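Transcriptional regulator (Corynebacterium diphtheriae, PDB 3LMM) is of unknown function but probably acts as a transcriptional regulator. Local coordinates at residues Q38-K43 against A83-I88. Sequence-based numbering, arbitrary orientation.
Sequences QSVDFK and ALIVGI. With CO (cobalt (II) ion), chain E.
Over one face of the F42 ring lies CG2 of I88, 3.6 Å from the ring centroid in a CH-pi contact offset toward the rim at CG and CD1; K33 makes a cation-pi contact with the same ring. I85 CD1 approaches F42 CE2 obliquely, and I85 CG1 meets CG1 of V40 at 3.6 Å. This apolar face of the sheet packs on helix 10-24 through Q18, V19 and I22. On the other face D41 and L84 lie side by side, pointing the same way, with L84 CG 3.6 Å from D41 CB and 3.8 Å from D41 OD2. D41 OD1, salt-bridged to R151, binds cobalt at 2.7 Å. The backbone O of F42, 2.6 Å from the cobalt, and D90 complete the cobalt site. K43 NZ is salt-bridged to E71 of helix 62-77. Between the faces D41 N to A83 O, I85 N to D41 O and K43 N to I85 O join the backbones; K43 O then takes both G87 N and I88 N, the latter at 3.1 Å from above the carbonyl plane. Strands 41-43 and 83-86 run parallel, 23° apart, flanking helix 62-77 in sequence: a beta-alpha-beta crossover, here at the edge of the mixed sheet in the AlbA_2 region.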
ATOM      1  N   GLN A  38      -6.060  30.467 -11.769  1.00 33.52           N
ATOM      2  CA  GLN A  38      -5.160  30.009 -12.820  1.00 30.38           C
ATOM      3  C   GLN A  38      -4.616  28.608 -12.625  1.00 30.93           C
ATOM      4  O   GLN A  38      -4.348  27.909 -13.595  1.00 37.06           O
ATOM      5  CB  GLN A  38      -3.984  30.977 -12.953  1.00 31.02           C
ATOM      6  CG  GLN A  38      -2.910  30.553 -13.947  1.00 33.06           C
ATOM      7  CD  GLN A  38      -1.736  31.522 -13.971  1.00 36.73           C
ATOM      8  OE1 GLN A  38      -0.810  31.381 -14.775  1.00 34.46           O
ATOM      9  NE2 GLN A  38      -1.770  32.517 -13.083  1.00 36.91           N
ATOM     10  N   SER A  39      -4.460  28.192 -11.376  1.00 32.09           N
ATOM     11  CA  SER A  39      -3.888  26.883 -11.104  1.00 27.27           C
ATOM     12  C   SER A  39      -4.815  25.688 -11.209  1.00 29.78           C
ATOM     13  O   SER A  39      -4.363  24.544 -11.141  1.00 31.20           O
ATOM     14  CB  SER A  39      -3.221  26.894  -9.735  1.00 22.12           C
ATOM     15  OG  SER A  39      -2.074  27.712  -9.774  1.00 19.19           O
ATOM     16  N   VAL A  40      -6.105  25.932 -11.378  1.00 24.97           N
ATOM     17  CA  VAL A  40      -7.018  24.818 -11.483  1.00 16.93           C
ATOM     18  C   VAL A  40      -6.594  23.970 -12.682  1.00 17.17           C
ATOM     19  O   VAL A  40      -6.286  24.488 -13.754  1.00 16.17           O
ATOM     20  CB  VAL A  40      -8.461  25.319 -11.609  1.00 19.72           C
ATOM     21  CG1 VAL A  40      -9.415  24.155 -11.714  1.00 17.97           C
ATOM     22  CG2 VAL A  40      -8.809  26.163 -10.389  1.00 19.29           C
ATOM     23  N   ASP A  41      -6.550  22.659 -12.472  1.00 21.10           N
ATOM     24  CA  ASP A  41      -6.131  21.706 -13.494  1.00 19.50           C
ATOM     25  C   ASP A  41      -7.264  21.252 -14.401  1.00 18.16           C
ATOM     26  O   ASP A  41      -8.149  20.513 -13.964  1.00 16.58           O
ATOM     27  CB  ASP A  41      -5.508  20.480 -12.807  1.00 28.49           C
ATOM     28  CG  ASP A  41      -4.549  19.712 -13.709  1.00 28.72           C
ATOM     29  OD1 ASP A  41      -4.436  20.068 -14.897  1.00 39.91           O
ATOM     30  OD2 ASP A  41      -3.898  18.758 -13.228  1.00 20.96           O
ATOM     31  N   PHE A  42      -7.236  21.688 -15.661  1.00 19.93           N
ATOM     32  CA  PHE A  42      -8.257  21.286 -16.641  1.00 22.14           C
ATOM     33  C   PHE A  42      -7.845  19.976 -17.283  1.00 18.27           C
ATOM     34  O   PHE A  42      -6.795  19.906 -17.913  1.00 22.02           O
ATOM     35  CB  PHE A  42      -8.407  22.318 -17.764  1.00 22.33           C
ATOM     36  CG  PHE A  42      -9.089  23.588 -17.344  1.00 35.13           C
ATOM     37  CD1 PHE A  42      -9.161  24.671 -18.217  1.00 25.20           C
ATOM     38  CD2 PHE A  42      -9.660  23.704 -16.081  1.00 40.18           C
ATOM     39  CE1 PHE A  42      -9.770  25.856 -17.830  1.00 29.75           C
ATOM     40  CE2 PHE A  42     -10.274  24.889 -15.685  1.00 43.43           C
ATOM     41  CZ  PHE A  42     -10.336  25.968 -16.565  1.00 36.60           C
ATOM     42  N   LYS A  43      -8.662  18.944 -17.126  1.00 19.96           N
ATOM     43  CA  LYS A  43      -8.356  17.658 -17.733  1.00 20.54           C
ATOM     44  C   LYS A  43      -9.555  17.108 -18.471  1.00 24.29           C
ATOM     45  O   LYS A  43     -10.706  17.276 -18.057  1.00 28.95           O
ATOM     46  CB  LYS A  43      -7.914  16.630 -16.699  1.00 14.67           C
ATOM     47  CG  LYS A  43      -6.622  16.984 -16.005  1.00 21.07           C
ATOM     48  CD  LYS A  43      -5.515  16.016 -16.345  1.00 21.92           C
ATOM     49  CE  LYS A  43      -4.763  16.427 -17.586  1.00 29.45           C
ATOM     50  NZ  LYS A  43      -3.661  15.458 -17.827  1.00 30.84           N
ATOM     51  N   ALA A  83      -6.878  21.508  -7.255  1.00 24.90           N
ATOM     52  CA  ALA A  83      -8.131  20.969  -7.770  1.00 24.58           C
ATOM     53  C   ALA A  83      -8.074  20.686  -9.262  1.00 22.15           C
ATOM     54  O   ALA A  83      -7.377  21.356 -10.016  1.00 13.68           O
ATOM     55  CB  ALA A  83      -9.274  21.924  -7.463  1.00  9.97           C
ATOM     56  N   LEU A  84      -8.828  19.671  -9.661  1.00 23.73           N
ATOM     57  CA  LEU A  84      -8.922  19.235 -11.038  1.00 22.36           C
ATOM     58  C   LEU A  84     -10.351  19.271 -11.516  1.00 22.65           C
ATOM     59  O   LEU A  84     -11.261  18.920 -10.769  1.00 26.13           O
ATOM     60  CB  LEU A  84      -8.466  17.795 -11.166  1.00 14.08           C
ATOM     61  CG  LEU A  84      -6.992  17.605 -11.316  1.00 20.93           C
ATOM     62  CD1 LEU A  84      -6.253  18.157 -10.092  1.00 21.17           C
ATOM     63  CD2 LEU A  84      -6.744  16.126 -11.504  1.00 15.28           C
ATOM     64  N   ILE A  85     -10.553  19.689 -12.756  1.00 13.95           N
ATOM     65  CA  ILE A  85     -11.890  19.654 -13.296  1.00 13.38           C
ATOM     66  C   ILE A  85     -11.817  18.705 -14.482  1.00 16.66           C
ATOM     67  O   ILE A  85     -11.255  19.055 -15.521  1.00 25.58           O
ATOM     68  CB  ILE A  85     -12.382  21.021 -13.773  1.00  1.00           C
ATOM     69  CG1 ILE A  85     -12.219  22.051 -12.663  1.00 14.39           C
ATOM     70  CG2 ILE A  85     -13.858  20.917 -14.139  1.00  1.00           C
ATOM     71  CD1 ILE A  85     -12.896  23.388 -12.955  1.00  1.46           C
ATOM     72  N   VAL A  86     -12.335  17.490 -14.308  1.00 13.33           N
ATOM     73  CA  VAL A  86     -12.333  16.514 -15.383  1.00  8.97           C
ATOM     74  C   VAL A  86     -13.512  16.815 -16.271  1.00 10.18           C
ATOM     75  O   VAL A  86     -14.626  16.967 -15.786  1.00 22.06           O
ATOM     76  CB  VAL A  86     -12.492  15.095 -14.869  1.00  9.84           C
ATOM     77  CG1 VAL A  86     -12.921  14.199 -16.014  1.00 15.60           C
ATOM     78  CG2 VAL A  86     -11.178  14.596 -14.283  1.00  7.10           C
ATOM     79  N   GLY A  87     -13.267  16.902 -17.571  1.00 10.35           N
ATOM     80  CA  GLY A  87     -14.344  17.205 -18.492  1.00 11.84           C
ATOM     81  C   GLY A  87     -14.154  18.553 -19.163  1.00 16.29           C
ATOM     82  O   GLY A  87     -15.061  19.053 -19.817  1.00 14.36           O
ATOM     83  N   ILE A  88     -12.982  19.153 -18.983  1.00 15.57           N
ATOM     84  CA  ILE A  88     -12.678  20.430 -19.614  1.00 19.23           C
ATOM     85  C   ILE A  88     -11.377  20.296 -20.387  1.00 22.07           C
ATOM     86  O   ILE A  88     -10.335  19.969 -19.812  1.00 25.68           O
ATOM     87  CB  ILE A  88     -12.531  21.596 -18.578  1.00 22.46           C
ATOM     88  CG1 ILE A  88     -13.903  22.160 -18.180  1.00 17.38           C
ATOM     89  CG2 ILE A  88     -11.745  22.747 -19.186  1.00 13.11           C
ATOM     90  CD1 ILE A  88     -14.785  21.191 -17.432  1.00 22.36           C
TER
HETATM   91 CO    CO E 601      -4.251  20.294 -17.547  1.00 93.19          CO
HETATM   92  O   HOH W   1      -5.395  23.579  -8.736  1.00 41.49           O